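Local coordinates for protein fimbrin (PDB 1RT8) that binds and crosslinks actin filaments and serves in cell polarity, cytokinesis, mating and spore formation, at residues R130-K135 and F254-F259; E230-R235 and N260-L265; Q318-I323 and N353-L358; K332-P337 and A348-N353. All blocks are in the same frame, centred on the assembly; numbering follows the deposited sequence.

Contact 1. Residues R130-K135 and F254-F259; sequences RGLLGK and FVAHLF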
loop_
_atom_site.group_PDB
_atom_site.type_symbol
_atom_site.label_atom_id
_atom_site.label_comp_id
_atom_site.label_asym_id
_atom_site.label_seq_id
_atom_site.Cartn_x
_atom_site.Cartn_y
_atom_site.Cartn_z
ATOM N N ARG A 130 -4.023 -6.522 0.897
ATOM C CA ARG A 130 -4.161 -5.123 1.264
ATOM C C ARG A 130 -5.622 -4.731 1.500
ATOM O O ARG A 130 -5.907 -3.845 2.301
ATOM C CB ARG A 130 -3.552 -4.228 0.176
ATOM C CG ARG A 130 -3.808 -2.720 0.358
ATOM C CD ARG A 130 -3.231 -2.200 1.669
ATOM N NE ARG A 130 -3.540 -0.785 1.891
ATOM C CZ ARG A 130 -4.756 -0.309 2.163
ATOM N NH1 ARG A 130 -5.800 -1.127 2.254
ATOM N NH2 ARG A 130 -4.932 0.996 2.332
ATOM N N GLY A 131 -6.545 -5.403 0.822
ATOM C CA GLY A 131 -7.953 -5.075 0.975
ATOM C C GLY A 131 -8.720 -5.811 2.063
ATOM O O GLY A 131 -9.799 -5.373 2.463
ATOM N N LEU A 132 -8.162 -6.914 2.554
ATOM C CA LEU A 132 -8.808 -7.732 3.578
ATOM C C LEU A 132 -9.551 -7.023 4.708
ATOM O O LEU A 132 -10.707 -7.334 4.959
ATOM C CB LEU A 132 -7.798 -8.710 4.173
ATOM C CG LEU A 132 -7.230 -9.728 3.185
ATOM C CD1 LEU A 132 -6.220 -10.603 3.904
ATOM C CD2 LEU A 132 -8.352 -10.574 2.596
ATOM N N LEU A 133 -8.913 -6.087 5.400
ATOM C CA LEU A 133 -9.602 -5.399 6.495
ATOM C C LEU A 133 -10.401 -4.151 6.090
ATOM O O LEU A 133 -11.411 -3.837 6.713
ATOM C CB LEU A 133 -8.614 -5.040 7.614
ATOM C CG LEU A 133 -8.018 -6.205 8.423
ATOM C CD1 LEU A 133 -9.128 -7.148 8.864
ATOM C CD2 LEU A 133 -7.006 -6.961 7.583
ATOM N N GLY A 134 -9.952 -3.444 5.058
ATOM C CA GLY A 134 -10.670 -2.258 4.612
ATOM C C GLY A 134 -10.308 -0.963 5.323
ATOM O O GLY A 134 -9.135 -0.619 5.429
ATOM N N LYS A 135 -11.321 -0.246 5.809
ATOM C CA LYS A 135 -11.124 1.033 6.499
ATOM C C LYS A 135 -11.160 0.947 8.030
ATOM O O LYS A 135 -11.061 -0.137 8.608
ATOM C CB LYS A 135 -12.172 2.047 6.025
ATOM C CG LYS A 135 -13.626 1.655 6.322
ATOM C CD LYS A 135 -14.121 0.483 5.448
ATOM C CE LYS A 135 -14.302 0.919 4.000
ATOM N NZ LYS A 135 -15.228 2.091 3.885
ATOM N N PHE A 254 -9.262 -16.132 5.280
ATOM C CA PHE A 254 -10.389 -16.734 5.984
ATOM C C PHE A 254 -10.624 -15.964 7.285
ATOM O O PHE A 254 -11.724 -15.470 7.531
ATOM C CB PHE A 254 -10.068 -18.199 6.296
ATOM C CG PHE A 254 -11.076 -18.879 7.182
ATOM C CD1 PHE A 254 -12.312 -19.276 6.680
ATOM C CD2 PHE A 254 -10.776 -19.146 8.514
ATOM C CE1 PHE A 254 -13.239 -19.939 7.496
ATOM C CE2 PHE A 254 -11.690 -19.806 9.338
ATOM C CZ PHE A 254 -12.926 -20.205 8.825
ATOM N N VAL A 255 -9.584 -15.856 8.113
ATOM C CA VAL A 255 -9.687 -15.146 9.386
ATOM C C VAL A 255 -10.087 -13.678 9.213
ATOM O O VAL A 255 -10.830 -13.128 10.024
ATOM C CB VAL A 255 -8.352 -15.192 10.172
ATOM C CG1 VAL A 255 -8.463 -14.346 11.438
ATOM C CG2 VAL A 255 -8.007 -16.631 10.525
ATOM N N ALA A 256 -9.585 -13.043 8.163
ATOM C CA ALA A 256 -9.899 -11.641 7.918
ATOM C C ALA A 256 -11.397 -11.443 7.702
ATOM O O ALA A 256 -12.015 -10.573 8.320
ATOM C CB ALA A 256 -9.119 -11.132 6.706
ATOM N N HIS A 257 -11.978 -12.256 6.830
ATOM C CA HIS A 257 -13.400 -12.149 6.535
ATOM C C HIS A 257 -14.266 -12.426 7.768
ATOM O O HIS A 257 -15.288 -11.766 7.992
ATOM C CB HIS A 257 -13.767 -13.109 5.402
ATOM C CG HIS A 257 -15.208 -13.045 5.007
ATOM N ND1 HIS A 257 -16.176 -13.837 5.586
ATOM C CD2 HIS A 257 -15.854 -12.251 4.121
ATOM C CE1 HIS A 257 -17.356 -13.534 5.074
ATOM N NE2 HIS A 257 -17.188 -12.573 4.184
ATOM N N LEU A 258 -13.850 -13.408 8.562
ATOM C CA LEU A 258 -14.575 -13.775 9.768
ATOM C C LEU A 258 -14.574 -12.586 10.715
ATOM O O LEU A 258 -15.550 -12.332 11.421
ATOM C CB LEU A 258 -13.900 -14.975 10.434
ATOM C CG LEU A 258 -14.569 -15.550 11.680
ATOM C CD1 LEU A 258 -15.982 -16.025 11.334
ATOM C CD2 LEU A 258 -13.725 -16.701 12.211
ATOM N N PHE A 259 -13.464 -11.854 10.713
ATOM C CA PHE A 259 -13.313 -10.684 11.563
ATOM C C PHE A 259 -14.182 -9.528 11.081
ATOM O O PHE A 259 -14.713 -8.773 11.892
ATOM C CB PHE A 259 -11.856 -10.236 11.579
ATOM C CG PHE A 259 -11.638 -8.906 12.236
ATOM C CD1 PHE A 259 -11.560 -8.800 13.619
ATOM C CD2 PHE A 259 -11.507 -7.755 11.469
ATOM C CE1 PHE A 259 -11.349 -7.565 14.231
ATOM C CE2 PHE A 259 -11.295 -6.516 12.074
ATOM C CZ PHE A 259 -11.215 -6.422 13.455
#

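Contact 2. Residues E230-R235 and N260-L265; sequences EKLDCR and NTHPGL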
loop_
_atom_site.group_PDB
_atom_site.type_symbol
_atom_site.label_atom_id
_atom_site.label_comp_id
_atom_site.label_asym_id
_atom_site.label_seq_id
_atom_site.Cartn_x
_atom_site.Cartn_y
_atom_site.Cartn_z
ATOM N N GLU A 230 -19.948 -21.768 7.247
ATOM C CA GLU A 230 -21.054 -21.400 6.368
ATOM C C GLU A 230 -22.266 -20.894 7.141
ATOM O O GLU A 230 -23.058 -20.109 6.622
ATOM C CB GLU A 230 -21.454 -22.590 5.484
ATOM C CG GLU A 230 -20.502 -22.819 4.317
ATOM C CD GLU A 230 -20.821 -24.068 3.506
ATOM O OE1 GLU A 230 -20.622 -25.194 4.019
ATOM O OE2 GLU A 230 -21.269 -23.920 2.345
ATOM N N LYS A 231 -22.409 -21.338 8.385
ATOM C CA LYS A 231 -23.534 -20.898 9.202
ATOM C C LYS A 231 -23.447 -19.390 9.444
ATOM O O LYS A 231 -24.456 -18.732 9.695
ATOM C CB LYS A 231 -23.552 -21.651 10.535
ATOM C CG LYS A 231 -23.721 -23.157 10.388
ATOM C CD LYS A 231 -23.905 -23.839 11.739
ATOM C CE LYS A 231 -23.969 -25.358 11.593
ATOM N NZ LYS A 231 -24.289 -26.057 12.881
ATOM N N LEU A 232 -22.238 -18.847 9.353
ATOM C CA LEU A 232 -22.027 -17.416 9.558
ATOM C C LEU A 232 -21.735 -16.755 8.212
ATOM O O LEU A 232 -21.439 -15.561 8.144
ATOM C CB LEU A 232 -20.843 -17.191 10.503
ATOM C CG LEU A 232 -20.752 -18.092 11.740
ATOM C CD1 LEU A 232 -19.467 -17.793 12.495
ATOM C CD2 LEU A 232 -21.967 -17.878 12.637
ATOM N N ASP A 233 -21.835 -17.549 7.148
ATOM C CA ASP A 233 -21.561 -17.091 5.793
ATOM C C ASP A 233 -20.089 -16.681 5.683
ATOM O O ASP A 233 -19.744 -15.730 4.972
ATOM C CB ASP A 233 -22.470 -15.914 5.428
ATOM C CG ASP A 233 -22.319 -15.488 3.977
ATOM O OD1 ASP A 233 -22.334 -16.372 3.093
ATOM O OD2 ASP A 233 -22.192 -14.272 3.720
ATOM N N CYS A 234 -19.222 -17.404 6.391
ATOM C CA CYS A 234 -17.791 -17.112 6.370
ATOM C C CYS A 234 -16.933 -18.237 5.801
ATOM O O CYS A 234 -15.743 -18.335 6.120
ATOM C CB CYS A 234 -17.288 -16.774 7.772
ATOM S SG CYS A 234 -17.826 -15.180 8.403
ATOM N N ARG A 235 -17.520 -19.099 4.977
ATOM C CA ARG A 235 -16.735 -20.168 4.374
ATOM C C ARG A 235 -16.122 -19.611 3.097
ATOM O O ARG A 235 -16.508 -19.982 1.987
ATOM C CB ARG A 235 -17.588 -21.395 4.052
ATOM C CG ARG A 235 -16.781 -22.490 3.363
ATOM C CD ARG A 235 -17.471 -23.840 3.370
ATOM N NE ARG A 235 -16.599 -24.870 2.808
ATOM C CZ ARG A 235 -16.734 -26.172 3.038
ATOM N NH1 ARG A 235 -17.711 -26.613 3.823
ATOM N NH2 ARG A 235 -15.889 -27.034 2.486
ATOM N N ASN A 260 -14.325 -9.388 9.767
ATOM C CA ASN A 260 -15.122 -8.292 9.219
ATOM C C ASN A 260 -16.613 -8.463 9.451
ATOM O O ASN A 260 -17.337 -7.481 9.610
ATOM C CB ASN A 260 -14.884 -8.126 7.713
ATOM C CG ASN A 260 -13.469 -7.708 7.392
ATOM O OD1 ASN A 260 -12.801 -7.079 8.212
ATOM N ND2 ASN A 260 -13.008 -8.037 6.189
ATOM N N THR A 261 -17.075 -9.706 9.475
ATOM C CA THR A 261 -18.494 -9.950 9.656
ATOM C C THR A 261 -18.902 -10.329 11.076
ATOM O O THR A 261 -20.064 -10.164 11.451
ATOM C CB THR A 261 -18.978 -11.039 8.683
ATOM O OG1 THR A 261 -18.122 -12.181 8.785
ATOM C CG2 THR A 261 -18.946 -10.529 7.252
ATOM N N HIS A 262 -17.953 -10.810 11.873
ATOM C CA HIS A 262 -18.261 -11.226 13.237
ATOM C C HIS A 262 -17.207 -10.847 14.279
ATOM O O HIS A 262 -16.679 -11.713 14.978
ATOM C CB HIS A 262 -18.490 -12.740 13.256
ATOM C CG HIS A 262 -19.684 -13.172 12.462
ATOM N ND1 HIS A 262 -20.978 -13.002 12.911
ATOM C CD2 HIS A 262 -19.785 -13.727 11.231
ATOM C CE1 HIS A 262 -21.822 -13.434 11.991
ATOM N NE2 HIS A 262 -21.125 -13.879 10.961
ATOM N N PRO A 263 -16.905 -9.545 14.413
ATOM C CA PRO A 263 -15.908 -9.077 15.382
ATOM C C PRO A 263 -16.097 -9.707 16.761
ATOM O O PRO A 263 -15.125 -10.037 17.443
ATOM C CB PRO A 263 -16.134 -7.567 15.406
ATOM C CG PRO A 263 -16.584 -7.280 14.022
ATOM C CD PRO A 263 -17.552 -8.404 13.742
ATOM N N GLY A 264 -17.353 -9.860 17.167
ATOM C CA GLY A 264 -17.652 -10.448 18.461
ATOM C C GLY A 264 -17.168 -9.626 19.644
ATOM O O GLY A 264 -16.791 -10.174 20.679
ATOM N N LEU A 265 -17.172 -8.306 19.490
ATOM C CA LEU A 265 -16.741 -7.415 20.559
ATOM C C LEU A 265 -17.958 -6.625 21.034
ATOM O O LEU A 265 -18.760 -6.154 20.221
ATOM C CB LEU A 265 -15.651 -6.466 20.051
ATOM C CG LEU A 265 -14.369 -7.109 19.505
ATOM C CD1 LEU A 265 -13.554 -6.055 18.785
ATOM C CD2 LEU A 265 -13.559 -7.737 20.632
#

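Contact 3. Residues Q318-I323 and N353-L358; sequences QAYDKI and NYAVDL. With SO4 (sulfate ion), chain D.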
loop_
_atom_site.group_PDB
_atom_site.type_symbol
_atom_site.label_atom_id
_atom_site.label_comp_id
_atom_site.label_asym_id
_atom_site.label_seq_id
_atom_site.Cartn_x
_atom_site.Cartn_y
_atom_site.Cartn_z
ATOM N N GLN A 318 19.470 3.179 7.224
ATOM C CA GLN A 318 19.266 2.260 6.107
ATOM C C GLN A 318 18.905 3.044 4.849
ATOM O O GLN A 318 19.409 2.749 3.767
ATOM C CB GLN A 318 18.153 1.266 6.408
ATOM C CG GLN A 318 18.519 0.203 7.424
ATOM C CD GLN A 318 17.326 -0.661 7.777
ATOM O OE1 GLN A 318 16.726 -1.299 6.910
ATOM N NE2 GLN A 318 16.970 -0.679 9.053
ATOM N N ALA A 319 18.035 4.041 5.004
ATOM C CA ALA A 319 17.598 4.876 3.891
ATOM C C ALA A 319 18.798 5.514 3.202
ATOM O O ALA A 319 18.901 5.467 1.971
ATOM C CB ALA A 319 16.630 5.964 4.386
ATOM N N TYR A 320 19.703 6.102 3.991
ATOM C CA TYR A 320 20.903 6.732 3.433
ATOM C C TYR A 320 21.663 5.763 2.542
ATOM O O TYR A 320 22.122 6.139 1.474
ATOM C CB TYR A 320 21.869 7.204 4.527
ATOM C CG TYR A 320 21.544 8.546 5.141
ATOM C CD1 TYR A 320 21.080 8.632 6.458
ATOM C CD2 TYR A 320 21.680 9.733 4.406
ATOM C CE1 TYR A 320 20.756 9.861 7.028
ATOM C CE2 TYR A 320 21.352 10.976 4.979
ATOM C CZ TYR A 320 20.892 11.021 6.291
ATOM O OH TYR A 320 20.555 12.210 6.877
ATOM N N ASP A 321 21.805 4.524 3.005
ATOM C CA ASP A 321 22.528 3.488 2.269
ATOM C C ASP A 321 21.786 3.022 1.023
ATOM O O ASP A 321 22.414 2.693 0.012
ATOM C CB ASP A 321 22.799 2.295 3.183
ATOM C CG ASP A 321 24.278 2.066 3.421
ATOM O OD1 ASP A 321 25.063 3.028 3.298
ATOM O OD2 ASP A 321 24.656 0.924 3.749
ATOM N N LYS A 322 20.456 2.993 1.097
ATOM C CA LYS A 322 19.635 2.572 -0.039
ATOM C C LYS A 322 19.715 3.611 -1.145
ATOM O O LYS A 322 19.674 3.278 -2.327
ATOM C CB LYS A 322 18.175 2.409 0.383
ATOM C CG LYS A 322 17.935 1.329 1.424
ATOM C CD LYS A 322 18.052 -0.065 0.835
ATOM C CE LYS A 322 17.633 -1.111 1.859
ATOM N NZ LYS A 322 17.695 -2.496 1.312
ATOM N N ILE A 323 19.826 4.872 -0.746
ATOM C CA ILE A 323 19.906 5.984 -1.684
ATOM C C ILE A 323 21.333 6.159 -2.204
ATOM O O ILE A 323 21.538 6.527 -3.360
ATOM C CB ILE A 323 19.445 7.302 -1.007
ATOM C CG1 ILE A 323 17.972 7.189 -0.605
ATOM C CG2 ILE A 323 19.641 8.478 -1.948
ATOM C CD1 ILE A 323 17.467 8.361 0.196
ATOM N N ASN A 353 22.572 10.975 15.898
ATOM C CA ASN A 353 23.554 12.046 15.677
ATOM C C ASN A 353 24.301 11.753 14.376
ATOM O O ASN A 353 24.617 12.656 13.604
ATOM C CB ASN A 353 24.567 12.124 16.826
ATOM C CG ASN A 353 23.980 12.728 18.093
ATOM O OD1 ASN A 353 22.959 13.411 18.057
ATOM N ND2 ASN A 353 24.641 12.494 19.214
ATOM N N TYR A 354 24.573 10.475 14.144
ATOM C CA TYR A 354 25.272 10.031 12.946
ATOM C C TYR A 354 24.384 10.268 11.719
ATOM O O TYR A 354 24.842 10.769 10.693
ATOM C CB TYR A 354 25.630 8.547 13.101
ATOM C CG TYR A 354 26.472 7.946 11.991
ATOM C CD1 TYR A 354 27.389 8.717 11.271
ATOM C CD2 TYR A 354 26.370 6.593 11.681
ATOM C CE1 TYR A 354 28.184 8.144 10.258
ATOM C CE2 TYR A 354 27.151 6.017 10.685
ATOM C CZ TYR A 354 28.054 6.797 9.975
ATOM O OH TYR A 354 28.806 6.217 8.970
ATOM N N ALA A 355 23.104 9.928 11.838
ATOM C CA ALA A 355 22.170 10.117 10.740
ATOM C C ALA A 355 22.090 11.591 10.339
ATOM O O ALA A 355 22.051 11.917 9.155
ATOM C CB ALA A 355 20.791 9.606 11.137
ATOM N N VAL A 356 22.057 12.478 11.330
ATOM C CA VAL A 356 21.981 13.914 11.067
ATOM C C VAL A 356 23.239 14.430 10.368
ATOM O O VAL A 356 23.147 15.223 9.429
ATOM C CB VAL A 356 21.731 14.692 12.381
ATOM C CG1 VAL A 356 21.953 16.186 12.180
ATOM C CG2 VAL A 356 20.284 14.448 12.832
ATOM N N ASP A 357 24.407 13.965 10.809
ATOM C CA ASP A 357 25.664 14.384 10.196
ATOM C C ASP A 357 25.780 13.903 8.746
ATOM O O ASP A 357 26.280 14.628 7.883
ATOM C CB ASP A 357 26.854 13.877 11.008
ATOM C CG ASP A 357 27.127 14.727 12.234
ATOM O OD1 ASP A 357 26.594 15.850 12.318
ATOM O OD2 ASP A 357 27.891 14.279 13.111
ATOM N N LEU A 358 25.334 12.683 8.473
ATOM C CA LEU A 358 25.379 12.168 7.106
ATOM C C LEU A 358 24.505 13.038 6.219
ATOM O O LEU A 358 24.741 13.153 5.017
ATOM C CB LEU A 358 24.888 10.726 7.052
ATOM C CG LEU A 358 25.878 9.685 7.566
ATOM C CD1 LEU A 358 25.195 8.338 7.654
ATOM C CD2 LEU A 358 27.096 9.629 6.632
HETATM S S SO4 D . 22.985 15.773 20.463
HETATM O O1 SO4 D . 21.641 15.068 19.878
HETATM O O2 SO4 D . 22.507 16.838 21.323
HETATM O O3 SO4 D . 23.715 14.895 21.102
HETATM O O4 SO4 D . 23.581 16.351 19.280
#

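Contact 4. Residues K332-P337 and A348-N353; sequences KVNKAP and AVENCN. With SO4 (sulfate ion), chain D.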
loop_
_atom_site.group_PDB
_atom_site.type_symbol
_atom_site.label_atom_id
_atom_site.label_comp_id
_atom_site.label_asym_id
_atom_site.label_seq_id
_atom_site.Cartn_x
_atom_site.Cartn_y
_atom_site.Cartn_z
ATOM N N LYS A 332 30.012 1.441 13.186
ATOM C CA LYS A 332 29.851 2.551 14.118
ATOM C C LYS A 332 28.398 2.703 14.574
ATOM O O LYS A 332 28.080 3.598 15.353
ATOM C CB LYS A 332 30.316 3.859 13.466
ATOM C CG LYS A 332 31.786 3.880 13.071
ATOM C CD LYS A 332 32.141 5.166 12.332
ATOM C CE LYS A 332 33.581 5.145 11.827
ATOM N NZ LYS A 332 33.884 6.290 10.916
ATOM N N VAL A 333 27.533 1.815 14.096
ATOM C CA VAL A 333 26.110 1.850 14.420
ATOM C C VAL A 333 25.686 0.853 15.505
ATOM O O VAL A 333 26.145 -0.292 15.524
ATOM C CB VAL A 333 25.273 1.572 13.148
ATOM C CG1 VAL A 333 23.789 1.500 13.493
ATOM C CG2 VAL A 333 25.532 2.656 12.112
ATOM N N ASN A 334 24.801 1.290 16.403
ATOM C CA ASN A 334 24.294 0.426 17.469
ATOM C C ASN A 334 23.080 -0.334 16.938
ATOM O O ASN A 334 22.151 0.266 16.399
ATOM C CB ASN A 334 23.888 1.255 18.699
ATOM C CG ASN A 334 25.066 1.975 19.331
ATOM O OD1 ASN A 334 26.011 1.344 19.795
ATOM N ND2 ASN A 334 25.019 3.301 19.343
ATOM N N LYS A 335 23.097 -1.655 17.099
ATOM C CA LYS A 335 22.021 -2.516 16.624
ATOM C C LYS A 335 20.842 -2.628 17.586
ATOM O O LYS A 335 20.995 -2.450 18.791
ATOM C CB LYS A 335 22.565 -3.921 16.358
ATOM C CG LYS A 335 23.630 -4.005 15.274
ATOM C CD LYS A 335 24.030 -5.459 15.060
ATOM C CE LYS A 335 25.146 -5.613 14.042
ATOM N NZ LYS A 335 25.530 -7.051 13.884
ATOM N N ALA A 336 19.662 -2.931 17.047
ATOM C CA ALA A 336 18.475 -3.095 17.871
ATOM C C ALA A 336 18.709 -4.305 18.775
ATOM O O ALA A 336 19.209 -5.332 18.324
ATOM C CB ALA A 336 17.258 -3.334 16.994
ATOM N N PRO A 337 18.358 -4.193 20.068
ATOM C CA PRO A 337 18.529 -5.279 21.038
ATOM C C PRO A 337 17.779 -6.552 20.656
ATOM O O PRO A 337 16.569 -6.520 20.439
ATOM C CB PRO A 337 17.995 -4.669 22.332
ATOM C CG PRO A 337 18.340 -3.224 22.178
ATOM C CD PRO A 337 17.919 -2.960 20.748
ATOM N N ALA A 348 20.697 5.188 20.907
ATOM C CA ALA A 348 19.825 5.684 19.850
ATOM C C ALA A 348 20.261 7.096 19.454
ATOM O O ALA A 348 20.203 7.465 18.281
ATOM C CB ALA A 348 18.362 5.683 20.324
ATOM N N VAL A 349 20.692 7.881 20.439
ATOM C CA VAL A 349 21.146 9.243 20.188
ATOM C C VAL A 349 22.412 9.233 19.342
ATOM O O VAL A 349 22.585 10.088 18.477
ATOM C CB VAL A 349 21.413 10.014 21.505
ATOM C CG1 VAL A 349 22.196 11.301 21.220
ATOM C CG2 VAL A 349 20.083 10.362 22.169
ATOM N N GLU A 350 23.297 8.270 19.588
ATOM C CA GLU A 350 24.512 8.172 18.793
ATOM C C GLU A 350 24.098 7.859 17.354
ATOM O O GLU A 350 24.578 8.486 16.410
ATOM C CB GLU A 350 25.430 7.075 19.343
ATOM C CG GLU A 350 26.004 7.430 20.714
ATOM C CD GLU A 350 26.882 6.344 21.304
ATOM O OE1 GLU A 350 26.835 5.197 20.803
ATOM O OE2 GLU A 350 27.605 6.641 22.286
ATOM N N ASN A 351 23.191 6.897 17.196
ATOM C CA ASN A 351 22.710 6.522 15.873
ATOM C C ASN A 351 22.071 7.713 15.173
ATOM O O ASN A 351 22.302 7.940 13.994
ATOM C CB ASN A 351 21.688 5.381 15.965
ATOM C CG ASN A 351 22.342 4.023 16.151
ATOM O OD1 ASN A 351 23.572 3.902 16.137
ATOM N ND2 ASN A 351 21.518 2.986 16.310
ATOM N N CYS A 352 21.269 8.482 15.905
ATOM C CA CYS A 352 20.613 9.630 15.303
ATOM C C CYS A 352 21.574 10.790 15.035
ATOM O O CYS A 352 21.413 11.510 14.051
ATOM C CB CYS A 352 19.434 10.080 16.171
ATOM S SG CYS A 352 18.050 8.896 16.152
ATOM N N ASN A 353 22.572 10.975 15.898
ATOM C CA ASN A 353 23.554 12.046 15.677
ATOM C C ASN A 353 24.301 11.753 14.376
ATOM O O ASN A 353 24.617 12.656 13.604
ATOM C CB ASN A 353 24.567 12.124 16.826
ATOM C CG ASN A 353 23.980 12.728 18.093
ATOM O OD1 ASN A 353 22.959 13.411 18.057
ATOM N ND2 ASN A 353 24.641 12.494 19.214
HETATM S S SO4 D . 22.985 15.773 20.463
HETATM O O1 SO4 D . 21.641 15.068 19.878
HETATM O O2 SO4 D . 22.507 16.838 21.323
HETATM O O3 SO4 D . 23.715 14.895 21.102
HETATM O O4 SO4 D . 23.581 16.351 19.280
HETATM O O HOH W 1 25.988 4.967 16.069
HETATM O O HOH W 2 27.452 2.582 22.066
#

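Contact 1. Residues R130-K135 and F254-F259
Leu133 and Phe259 make one half of this contact, Leu132 and Ala256 the other. Leu133 sends one methyl, CD1, obliquely against the phenyl ring, 3.6 Å from Phe259 CD2. The two side chains cross at about a right angle. Phe259 has CG anti to its backbone N (chi1 170°), which turns the ring from the helix toward this methyl. One turn earlier, Leu132 CB rests on Ala256 CB at 3.7 Å. The small alanine lets the backbones come close here, with 5.9 Å between Leu132 CA and Ala256 CA. All of these contacts are apolar.

The next shell holds both halves in place. Leu166 of helix 162-176 touches Leu133, Ala256 and Phe259, and Trp169 meets the Phe259 ring edge-to-face. Leu132 O accepts a hydrogen bond from Asn260 ND2, tying the two parts by a polar link as well. Just beyond the pair of leucines, Gly134 turns the chain with a positive phi, where a CB would be jammed against Leu133 O. The turn that follows helix 117-131 of the first calponin-homology domain is thus seated on helix 248-261 of the second, within one tandem actin-binding region.

Contact 2. Residues E230-R235 and N260-L265
The imidazole of His262 lies edge-on to the turn at Leu232 and Cys234. Its NE2 donates to Leu232 O over 3.3 Å, with an N-H...O angle of 154°. The oxygen lies in the ring plane and offers a lone pair in its own carbonyl plane. The Leu232 side chain also touches the ring. Its CB sits 3.4 Å from His262 NE2, and its CD1 lies over one face, toward the rim. Cys234 SG takes another place at the ring edge, 3.7 Å from His262 CD2. The same sulfur is 3.0 Å from Thr261 OG1. That hydroxyl has its hydrogen bond with His257 O, one turn back in helix 248-261.

Both segments are chain turns at helix ends. Asp233, with positive phi, closes the helix before it in a Schellman motif, and His262 is the first residue to leave helix 248-261. Leu232 and Cys234 also pack on Leu258 of that helix, so the turn lies along its last part within the second calponin-homology domain. As a donor, NE2 must carry a proton. The ring is held by one long bond to a main-chain oxygen, with sulfur and leucine carbons packed round it and no charged partner in either segment.

Contact 3. Residues Q318-I323 and N353-L358
Tyr320 reaches from helix 314-323 to helix 345-361 and carries nearly the whole contact. Leu358 CB stands over the centre of its ring, 4.0 Å above the plane, in a CH-pi contact only 8° off the ring normal. The ring rim runs on along the helix backbone, with Tyr320 CE2 4.0 Å from Leu358 C. On its other rim, Tyr320 CE1 meets the Ala355 methyl, CB, at 4.1 Å. The phenol oxygen gives Ala355 O a short but weak hydrogen bond, 2.7 Å from Tyr320 OH. Tyr320 CG is anti to its own carbonyl carbon (chi1 -82°), which carries the ring across to the neighbouring helix. A leucine here would lack the flat ring and hydroxyl, and would probably open a gap beside Leu358 CB and leave Ala355 O without its side-chain donor.

Around this buried centre, Leu317 touches both Ala355 and Leu358, and Met389 of helix 379-397 packs on Tyr320. The far side of helix 345-361 is looser. Asp357 points away from Tyr320 and is exposed. Asn353 ND2 donates to sulfate O3 at 3.2 Å. The ion probably came from the crystallisation liquor and is also bound by Ala372 N. The arrangement is interhelical core packing of a calponin-homology domain, the third of four, in which a tyrosine ring packs between two helices and reaches the backbone of the second through a weak bond.

Contact 4. Residues K332-P337 and A348-N353
The Asn351 amide meets the backbone of Asn334 along its edge. Its OD1 accepts from Asn334 N at 2.9 Å, nearly straight at 170° and on a lone pair. Its ND2 donates to Asn334 O at 2.8 Å, with the oxygen close to the amide plane. The backbone N and O of Asn334 are thus both held by one side chain. Val333 CG1 lies off one side of the amide plane, 3.6 Å from Asn351 OD1, and Asn334 CB lies off the other. Water 1 also donates to Asn351 OD1 and links it to Lys332 O, while Asp312 O is a second acceptor for ND2.

The paired amide fastens the extended loop 332-337 onto helix 345-361, in the third calponin-homology domain and the second actin-binding region. An alanine in place of Asn351 would probably leave Asn334 N and O without their mates and free the loop to shift.

The Asn334 side chain reaches back to the helix. Its ND2 donates to Glu350 OE1 at 3.0 Å, meeting the carboxylate on its anti side, and the two planes are 26° apart. The same ND2 also bonds Lys347 O. Water 2 donates to both Asn334 OD1 and Glu350 OE1, each at 3.0 Å, and closes a small ring on this more exposed flank. Glu350, extended beyond CG, brings its carboxylate out to that water.

From the N terminus, 130-135 comes first and 230-235 second. Contact 1 then closes at 254-259 and contact 2 directly after it at 260-265, so the two loops cross. Both end on helix 248-261, but contact 1 joins the first calponin-homology domain to the second, while contact 2 stays within the second. After these two loops are closed, contact 3 opens at 318-323. Contact 4 spans a shorter loop inside it, from 332-337 to 348-353, and contact 3 closes last, at 353-358. The two share Asn353 on helix 345-361. Both lie in the third domain. Contacts 1 and 3 have centres about 36 Å apart, on opposite sides of the chain's centre.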